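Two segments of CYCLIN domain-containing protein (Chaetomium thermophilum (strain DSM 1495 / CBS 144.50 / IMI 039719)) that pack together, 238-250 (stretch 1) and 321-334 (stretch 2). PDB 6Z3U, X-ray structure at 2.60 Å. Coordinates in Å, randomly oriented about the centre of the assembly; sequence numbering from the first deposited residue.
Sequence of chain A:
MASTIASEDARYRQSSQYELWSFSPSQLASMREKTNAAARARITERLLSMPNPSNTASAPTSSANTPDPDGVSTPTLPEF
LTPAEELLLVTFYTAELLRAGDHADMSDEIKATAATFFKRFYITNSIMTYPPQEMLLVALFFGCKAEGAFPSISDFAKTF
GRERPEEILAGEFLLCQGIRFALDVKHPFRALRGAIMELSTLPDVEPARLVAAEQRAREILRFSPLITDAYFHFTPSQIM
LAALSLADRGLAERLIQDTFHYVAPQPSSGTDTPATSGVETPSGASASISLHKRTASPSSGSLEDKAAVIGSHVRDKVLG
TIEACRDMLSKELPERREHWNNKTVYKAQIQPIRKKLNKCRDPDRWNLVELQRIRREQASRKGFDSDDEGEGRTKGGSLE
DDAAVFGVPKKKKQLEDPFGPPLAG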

ATOM      1  N   GLN A 238       5.315 -19.210  -1.237  1.00 45.56           N
ATOM      2  CA  GLN A 238       6.421 -20.159  -1.252  1.00 42.01           C
ATOM      3  C   GLN A 238       7.230 -20.075   0.037  1.00 56.62           C
ATOM      4  O   GLN A 238       7.550 -21.099   0.652  1.00 57.24           O
ATOM      5  CB  GLN A 238       7.305 -19.896  -2.472  1.00 46.05           C
ATOM      6  CG  GLN A 238       6.607 -20.160  -3.798  1.00 42.60           C
ATOM      7  CD  GLN A 238       7.398 -19.656  -4.989  1.00 42.09           C
ATOM      8  OE1 GLN A 238       8.459 -19.054  -4.833  1.00 42.06           O
ATOM      9  NE2 GLN A 238       6.882 -19.898  -6.187  1.00 46.15           N
ATOM     10  N   ILE A 239       7.576 -18.857   0.460  1.00 51.23           N
ATOM     11  CA  ILE A 239       8.307 -18.687   1.713  1.00 49.46           C
ATOM     12  C   ILE A 239       7.470 -19.178   2.888  1.00 51.40           C
ATOM     13  O   ILE A 239       7.978 -19.848   3.796  1.00 51.89           O
ATOM     14  CB  ILE A 239       8.720 -17.213   1.895  1.00 45.39           C
ATOM     15  CG1 ILE A 239       9.680 -16.790   0.782  1.00 47.23           C
ATOM     16  CG2 ILE A 239       9.355 -17.002   3.261  1.00 51.08           C
ATOM     17  CD1 ILE A 239       9.972 -15.307   0.760  1.00 47.09           C
ATOM     18  N   MET A 240       6.177 -18.848   2.892  1.00 57.64           N
ATOM     19  CA  MET A 240       5.306 -19.254   3.991  1.00 54.82           C
ATOM     20  C   MET A 240       5.266 -20.771   4.128  1.00 51.27           C
ATOM     21  O   MET A 240       5.406 -21.310   5.231  1.00 49.54           O
ATOM     22  CB  MET A 240       3.900 -18.690   3.775  1.00 56.70           C
ATOM     23  CG  MET A 240       2.880 -19.153   4.798  1.00 52.86           C
ATOM     24  SD  MET A 240       2.065 -20.681   4.310  1.00 40.91           S
ATOM     25  CE  MET A 240       2.136 -21.604   5.839  1.00 57.09           C
ATOM     26  N   LEU A 241       5.065 -21.479   3.014  1.00 54.03           N
ATOM     27  CA  LEU A 241       5.059 -22.937   3.060  1.00 54.94           C
ATOM     28  C   LEU A 241       6.408 -23.487   3.507  1.00 54.37           C
ATOM     29  O   LEU A 241       6.465 -24.518   4.186  1.00 54.93           O
ATOM     30  CB  LEU A 241       4.680 -23.504   1.690  1.00 54.23           C
ATOM     31  CG  LEU A 241       3.231 -23.289   1.240  1.00 49.90           C
ATOM     32  CD1 LEU A 241       3.086 -23.569  -0.247  1.00 47.17           C
ATOM     33  CD2 LEU A 241       2.280 -24.164   2.041  1.00 44.99           C
ATOM     34  N   ALA A 242       7.501 -22.807   3.152  1.00 61.00           N
ATOM     35  CA  ALA A 242       8.824 -23.283   3.544  1.00 53.27           C
ATOM     36  C   ALA A 242       9.023 -23.183   5.050  1.00 55.08           C
ATOM     37  O   ALA A 242       9.530 -24.121   5.678  1.00 57.88           O
ATOM     38  CB  ALA A 242       9.902 -22.493   2.805  1.00 57.48           C
ATOM     39  N   ALA A 243       8.623 -22.062   5.653  1.00 54.64           N
ATOM     40  CA  ALA A 243       8.733 -21.930   7.101  1.00 57.00           C
ATOM     41  C   ALA A 243       7.864 -22.956   7.812  1.00 58.83           C
ATOM     42  O   ALA A 243       8.258 -23.507   8.847  1.00 61.11           O
ATOM     43  CB  ALA A 243       8.353 -20.514   7.531  1.00 54.02           C
ATOM     44  N   LEU A 244       6.673 -23.229   7.271  1.00 61.43           N
ATOM     45  CA  LEU A 244       5.826 -24.273   7.841  1.00 62.85           C
ATOM     46  C   LEU A 244       6.434 -25.652   7.614  1.00 65.80           C
ATOM     47  O   LEU A 244       6.353 -26.523   8.488  1.00 61.86           O
ATOM     48  CB  LEU A 244       4.422 -24.194   7.241  1.00 59.07           C
ATOM     49  CG  LEU A 244       3.444 -25.307   7.627  1.00 64.78           C
ATOM     50  CD1 LEU A 244       3.232 -25.362   9.134  1.00 62.97           C
ATOM     51  CD2 LEU A 244       2.115 -25.113   6.911  1.00 53.58           C
ATOM     52  N   SER A 245       7.046 -25.868   6.446  1.00 65.25           N
ATOM     53  CA  SER A 245       7.695 -27.146   6.180  1.00 65.75           C
ATOM     54  C   SER A 245       8.819 -27.414   7.170  1.00 59.87           C
ATOM     55  O   SER A 245       9.058 -28.567   7.543  1.00 62.89           O
ATOM     56  CB  SER A 245       8.235 -27.172   4.749  1.00 66.08           C
ATOM     57  OG  SER A 245       8.682 -28.471   4.400  1.00 72.85           O
ATOM     58  N   LEU A 246       9.524 -26.363   7.597  1.00 72.81           N
ATOM     59  CA  LEU A 246      10.562 -26.530   8.607  1.00 61.20           C
ATOM     60  C   LEU A 246       9.962 -26.812   9.978  1.00 61.87           C
ATOM     61  O   LEU A 246      10.543 -27.568  10.765  1.00 65.02           O
ATOM     62  CB  LEU A 246      11.439 -25.279   8.658  1.00 58.95           C
ATOM     63  CG  LEU A 246      12.322 -25.042   7.432  1.00 58.28           C
ATOM     64  CD1 LEU A 246      12.718 -23.580   7.331  1.00 58.12           C
ATOM     65  CD2 LEU A 246      13.558 -25.923   7.491  1.00 61.54           C
ATOM     66  N   ALA A 247       8.800 -26.228  10.276  1.00 59.91           N
ATOM     67  CA  ALA A 247       8.160 -26.451  11.567  1.00 65.70           C
ATOM     68  C   ALA A 247       7.483 -27.816  11.627  1.00 63.62           C
ATOM     69  O   ALA A 247       7.544 -28.497  12.657  1.00 66.58           O
ATOM     70  CB  ALA A 247       7.146 -25.342  11.846  1.00 69.83           C
ATOM     71  N   ASP A 248       6.840 -28.231  10.534  1.00 64.62           N
ATOM     72  CA  ASP A 248       6.143 -29.520  10.499  1.00 67.26           C
ATOM     73  C   ASP A 248       6.009 -29.912   9.024  1.00 66.09           C
ATOM     74  O   ASP A 248       5.051 -29.522   8.356  1.00 70.56           O
ATOM     75  CB  ASP A 248       4.793 -29.441  11.186  1.00 67.12           C
ATOM     76  CG  ASP A 248       4.169 -30.805  11.418  1.00 74.23           C
ATOM     77  OD1 ASP A 248       4.315 -31.689  10.548  1.00 82.78           O
ATOM     78  OD2 ASP A 248       3.532 -30.993  12.477  1.00 68.29           O
ATOM     79  N   ARG A 249       6.983 -30.687   8.536  1.00 77.04           N
ATOM     80  CA  ARG A 249       6.993 -31.064   7.126  1.00 77.22           C
ATOM     81  C   ARG A 249       5.723 -31.806   6.731  1.00 77.78           C
ATOM     82  O   ARG A 249       5.268 -31.690   5.587  1.00 77.58           O
ATOM     83  CB  ARG A 249       8.222 -31.926   6.821  1.00 85.37           C
ATOM     84  CG  ARG A 249       8.455 -32.166   5.333  1.00 88.07           C
ATOM     85  CD  ARG A 249       9.506 -33.242   5.091  1.00 90.81           C
ATOM     86  NE  ARG A 249      10.869 -32.766   5.314  1.00 90.09           N
ATOM     87  CZ  ARG A 249      11.586 -32.087   4.421  1.00 78.87           C
ATOM     88  NH1 ARG A 249      12.820 -31.704   4.717  1.00 78.11           N
ATOM     89  NH2 ARG A 249      11.073 -31.789   3.235  1.00 78.50           N
ATOM     90  N   GLY A 250       5.142 -32.572   7.654  1.00 79.76           N
ATOM     91  CA  GLY A 250       3.930 -33.306   7.332  1.00 81.81           C
ATOM     92  C   GLY A 250       2.785 -32.396   6.932  1.00 79.66           C
ATOM     93  O   GLY A 250       2.077 -32.664   5.957  1.00 80.51           O
ATOM     94  N   THR A 321      10.504 -26.170  -5.640  1.00 81.67           N
ATOM     95  CA  THR A 321      10.773 -24.772  -5.317  1.00 73.99           C
ATOM     96  C   THR A 321      10.738 -24.537  -3.811  1.00 64.80           C
ATOM     97  O   THR A 321      11.598 -23.836  -3.267  1.00 71.33           O
ATOM     98  CB  THR A 321       9.766 -23.863  -6.021  1.00 74.26           C
ATOM     99  OG1 THR A 321       9.819 -24.088  -7.436  1.00 79.69           O
ATOM    100  CG2 THR A 321      10.074 -22.400  -5.735  1.00 61.68           C
ATOM    101  N   ILE A 322       9.743 -25.105  -3.123  1.00 65.37           N
ATOM    102  CA  ILE A 322       9.670 -24.955  -1.672  1.00 64.47           C
ATOM    103  C   ILE A 322      10.895 -25.578  -1.014  1.00 76.71           C
ATOM    104  O   ILE A 322      11.440 -25.037  -0.045  1.00 78.53           O
ATOM    105  CB  ILE A 322       8.369 -25.573  -1.128  1.00 67.38           C
ATOM    106  CG1 ILE A 322       7.142 -24.990  -1.835  1.00 64.26           C
ATOM    107  CG2 ILE A 322       8.268 -25.351   0.377  1.00 64.36           C
ATOM    108  CD1 ILE A 322       6.972 -23.506  -1.656  1.00 61.32           C
ATOM    109  N   GLU A 323      11.349 -26.723  -1.531  1.00 76.81           N
ATOM    110  CA  GLU A 323      12.523 -27.375  -0.958  1.00 70.06           C
ATOM    111  C   GLU A 323      13.762 -26.506  -1.133  1.00 68.55           C
ATOM    112  O   GLU A 323      14.620 -26.447  -0.244  1.00 69.18           O
ATOM    113  CB  GLU A 323      12.728 -28.745  -1.605  1.00 72.99           C
ATOM    114  CG  GLU A 323      13.556 -29.722  -0.777  1.00 79.22           C
ATOM    115  CD  GLU A 323      12.926 -30.032   0.569  1.00 76.01           C
ATOM    116  OE1 GLU A 323      13.664 -30.091   1.575  1.00 75.18           O
ATOM    117  OE2 GLU A 323      11.691 -30.211   0.620  1.00 82.24           O
ATOM    118  N   ALA A 324      13.872 -25.823  -2.274  1.00 79.27           N
ATOM    119  CA  ALA A 324      14.972 -24.884  -2.465  1.00 78.54           C
ATOM    120  C   ALA A 324      14.883 -23.738  -1.465  1.00 77.93           C
ATOM    121  O   ALA A 324      15.897 -23.320  -0.894  1.00 81.31           O
ATOM    122  CB  ALA A 324      14.965 -24.352  -3.898  1.00 73.45           C
ATOM    123  N   CYS A 325      13.674 -23.219  -1.237  1.00 66.72           N
ATOM    124  CA  CYS A 325      13.491 -22.183  -0.226  1.00 64.27           C
ATOM    125  C   CYS A 325      13.705 -22.740   1.176  1.00 72.11           C
ATOM    126  O   CYS A 325      14.254 -22.055   2.047  1.00 67.28           O
ATOM    127  CB  CYS A 325      12.094 -21.577  -0.350  1.00 63.10           C
ATOM    128  SG  CYS A 325      11.748 -20.258   0.834  1.00 76.10           S
ATOM    129  N   ARG A 326      13.272 -23.981   1.412  1.00 73.10           N
ATOM    130  CA  ARG A 326      13.459 -24.595   2.721  1.00 63.39           C
ATOM    131  C   ARG A 326      14.935 -24.658   3.090  1.00 71.60           C
ATOM    132  O   ARG A 326      15.302 -24.463   4.255  1.00 72.98           O
ATOM    133  CB  ARG A 326      12.843 -25.994   2.727  1.00 65.92           C
ATOM    134  CG  ARG A 326      12.541 -26.541   4.109  1.00 66.69           C
ATOM    135  CD  ARG A 326      12.031 -27.974   4.028  1.00 72.08           C
ATOM    136  NE  ARG A 326      11.628 -28.504   5.329  1.00 75.50           N
ATOM    137  CZ  ARG A 326      12.447 -29.106   6.188  1.00 78.56           C
ATOM    138  NH1 ARG A 326      13.735 -29.258   5.900  1.00 83.82           N
ATOM    139  NH2 ARG A 326      11.977 -29.556   7.343  1.00 77.68           N
ATOM    140  N   ASP A 327      15.799 -24.926   2.108  1.00 75.51           N
ATOM    141  CA  ASP A 327      17.230 -25.013   2.379  1.00 75.55           C
ATOM    142  C   ASP A 327      17.841 -23.634   2.596  1.00 66.52           C
ATOM    143  O   ASP A 327      18.729 -23.468   3.441  1.00 63.30           O
ATOM    144  CB  ASP A 327      17.931 -25.739   1.230  1.00 81.90           C
ATOM    145  CG  ASP A 327      17.520 -27.199   1.124  1.00 86.37           C
ATOM    146  OD1 ASP A 327      17.278 -27.830   2.175  1.00 79.19           O
ATOM    147  OD2 ASP A 327      17.433 -27.713  -0.011  1.00 92.15           O
ATOM    148  N   MET A 328      17.383 -22.631   1.843  1.00 71.37           N
ATOM    149  CA  MET A 328      17.894 -21.277   2.032  1.00 67.30           C
ATOM    150  C   MET A 328      17.568 -20.755   3.426  1.00 62.69           C
ATOM    151  O   MET A 328      18.408 -20.116   4.070  1.00 57.58           O
ATOM    152  CB  MET A 328      17.322 -20.346   0.963  1.00 66.42           C
ATOM    153  CG  MET A 328      17.823 -18.914   1.070  1.00 65.06           C
ATOM    154  SD  MET A 328      17.459 -17.911  -0.386  1.00 59.73           S
ATOM    155  CE  MET A 328      19.106 -17.358  -0.825  1.00 66.12           C
ATOM    156  N   LEU A 329      16.351 -21.017   3.908  1.00 61.77           N
ATOM    157  CA  LEU A 329      15.950 -20.527   5.223  1.00 57.55           C
ATOM    158  C   LEU A 329      16.714 -21.226   6.341  1.00 60.96           C
ATOM    159  O   LEU A 329      17.053 -20.603   7.354  1.00 63.27           O
ATOM    160  CB  LEU A 329      14.445 -20.719   5.414  1.00 56.59           C
ATOM    161  CG  LEU A 329      13.549 -19.533   5.059  1.00 55.45           C
ATOM    162  CD1 LEU A 329      13.816 -19.041   3.645  1.00 62.78           C
ATOM    163  CD2 LEU A 329      12.086 -19.913   5.232  1.00 57.69           C
ATOM    164  N   SER A 330      16.987 -22.522   6.182  1.00 60.46           N
ATOM    165  CA  SER A 330      17.606 -23.289   7.257  1.00 61.97           C
ATOM    166  C   SER A 330      18.961 -22.731   7.677  1.00 63.14           C
ATOM    167  O   SER A 330      19.385 -22.960   8.815  1.00 62.21           O
ATOM    168  CB  SER A 330      17.762 -24.748   6.827  1.00 76.78           C
ATOM    169  OG  SER A 330      18.745 -24.873   5.813  1.00 86.66           O
ATOM    170  N   LYS A 331      19.650 -22.010   6.792  1.00 64.80           N
ATOM    171  CA  LYS A 331      20.983 -21.504   7.102  1.00 63.77           C
ATOM    172  C   LYS A 331      20.972 -20.323   8.063  1.00 58.90           C
ATOM    173  O   LYS A 331      22.043 -19.933   8.543  1.00 58.98           O
ATOM    174  CB  LYS A 331      21.694 -21.104   5.807  1.00 63.37           C
ATOM    175  CG  LYS A 331      22.077 -22.283   4.924  1.00 63.39           C
ATOM    176  CD  LYS A 331      22.605 -21.833   3.570  1.00 62.80           C
ATOM    177  CE  LYS A 331      21.512 -21.158   2.756  1.00 73.27           C
ATOM    178  NZ  LYS A 331      21.907 -20.915   1.342  1.00 87.86           N
ATOM    179  N   GLU A 332      19.807 -19.744   8.358  1.00 63.01           N
ATOM    180  CA  GLU A 332      19.708 -18.609   9.271  1.00 59.88           C
ATOM    181  C   GLU A 332      18.410 -18.720  10.076  1.00 55.28           C
ATOM    182  O   GLU A 332      17.508 -17.891   9.993  1.00 53.71           O
ATOM    183  CB  GLU A 332      19.786 -17.291   8.502  1.00 54.05           C
ATOM    184  CG  GLU A 332      20.599 -16.208   9.199  1.00 65.82           C
ATOM    185  CD  GLU A 332      22.065 -16.581   9.366  1.00 65.78           C
ATOM    186  OE1 GLU A 332      22.690 -17.017   8.376  1.00 64.85           O
ATOM    187  OE2 GLU A 332      22.595 -16.432  10.489  1.00 63.07           O
ATOM    188  N   LEU A 333      18.322 -19.768  10.891  1.00 56.80           N
ATOM    189  CA  LEU A 333      17.137 -20.021  11.688  1.00 56.74           C
ATOM    190  C   LEU A 333      17.070 -19.034  12.850  1.00 55.48           C
ATOM    191  O   LEU A 333      18.041 -18.336  13.146  1.00 55.02           O
ATOM    192  CB  LEU A 333      17.143 -21.466  12.185  1.00 66.01           C
ATOM    193  CG  LEU A 333      16.988 -22.532  11.095  1.00 61.06           C
ATOM    194  CD1 LEU A 333      17.171 -23.930  11.670  1.00 63.12           C
ATOM    195  CD2 LEU A 333      15.638 -22.409  10.406  1.00 59.77           C
ATOM    196  N   PRO A 334      15.920 -18.945  13.522  1.00 55.04           N
ATOM    197  CA  PRO A 334      15.790 -17.984  14.632  1.00 53.95           C
ATOM    198  C   PRO A 334      16.847 -18.128  15.712  1.00 54.90           C
ATOM    199  O   PRO A 334      17.138 -17.146  16.409  1.00 53.98           O
ATOM    200  CB  PRO A 334      14.387 -18.279  15.181  1.00 64.90           C
ATOM    201  CG  PRO A 334      13.638 -18.846  14.027  1.00 62.36           C
ATOM    202  CD  PRO A 334      14.642 -19.613  13.212  1.00 55.48           C
TER

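Two helices, 238-247 and the one that runs through 321-330, cross at -67° with their axes 8.6 Å apart at closest approach. So steep a crossing keeps the close contact short, and the pivot lies where Ala242 CA and Arg326 CA stand 4.9 Å apart. No backbone-to-backbone hydrogen bond joins the stretches; each helix satisfies its own amides, and the contact, which buries 738 Å² in all, is made largely by side chains.

Reading stretch 1 from its start, Gln238 opens the contact with its CB and its backbone carbonyl, both resting against Ile322; Gln238 O lies 3.4 Å from Ile322 CD1. Gln238 CB lies 3.7 Å from Ile322 CD1, while its amide group is hydrogen-bonded elsewhere in the structure, so a buried polar residue can lend its aliphatic portion to the packing. Ile239 flanks the contact sideways, with CG1 4.0 Å from Cys325 SG, a soft and polarizable neighbour for a hydrocarbon. Met240 points away and takes no part. Leu241, also sideways, returns to Ile322: Leu241 CB is 4.1 Å from Ile322 CD1, the same methyl that meets Gln238.

Ala242 is the keystone. Its CB points toward stretch 2 and drops into a hole formed by Ile322, Cys325, Arg326 and Leu329, with Ala242 CB 3.5 Å from Cys325 SG and 4.1 Å from Ile322 CG2. The rule is a familiar one: a single methyl at the crossing point allows the backbones to come close, and the larger side chains around it fill the space. Leu329 answers as a knob in the reverse direction, sitting among Ile239, Ala242, Ala243 and Leu246; its CD2 reaches 4.2 Å from Ala242 CB. Ala243 itself points away yet still borders that pocket.

One turn on from Ala242, the chemistry becomes polar. Arg326 NH2 donates to Ser245 O at 3.1 Å, so the guanidinium grips the last turn of the first helix. Arg326 NE adds weak bonds to Ser245 O at 3.4 Å and to Ser245 OG at 3.1 Å. Leu246 covers one face of that guanidinium, with its CD2 3.6 Å from Arg326 CG, and its CD1 packs 3.9 Å from Leu329 CB and 4.4 Å from Leu333 CD2, beyond the second helix's regular turns.

Ala247 and Asp248 make no contact across the stretches, but Asp248 leaves helical geometry and caps the next helix. That break is followed by Arg249, which points toward stretch 2. Its guanidinium lies over the face of Arg326 opposite Leu246, bringing Arg249 NH1 within 2.9 Å of Arg326 NH1, two donors that cannot bond. Glu323 offers compensating charge: its CB points away, but its end comes nearer, and Arg249 NH2 donates to Glu323 OE2 at 3.1 Å in a salt bridge. The lesson is a small apolar crossing point closed at one end by layered guanidiniums whose charge Glu323 offsets in part.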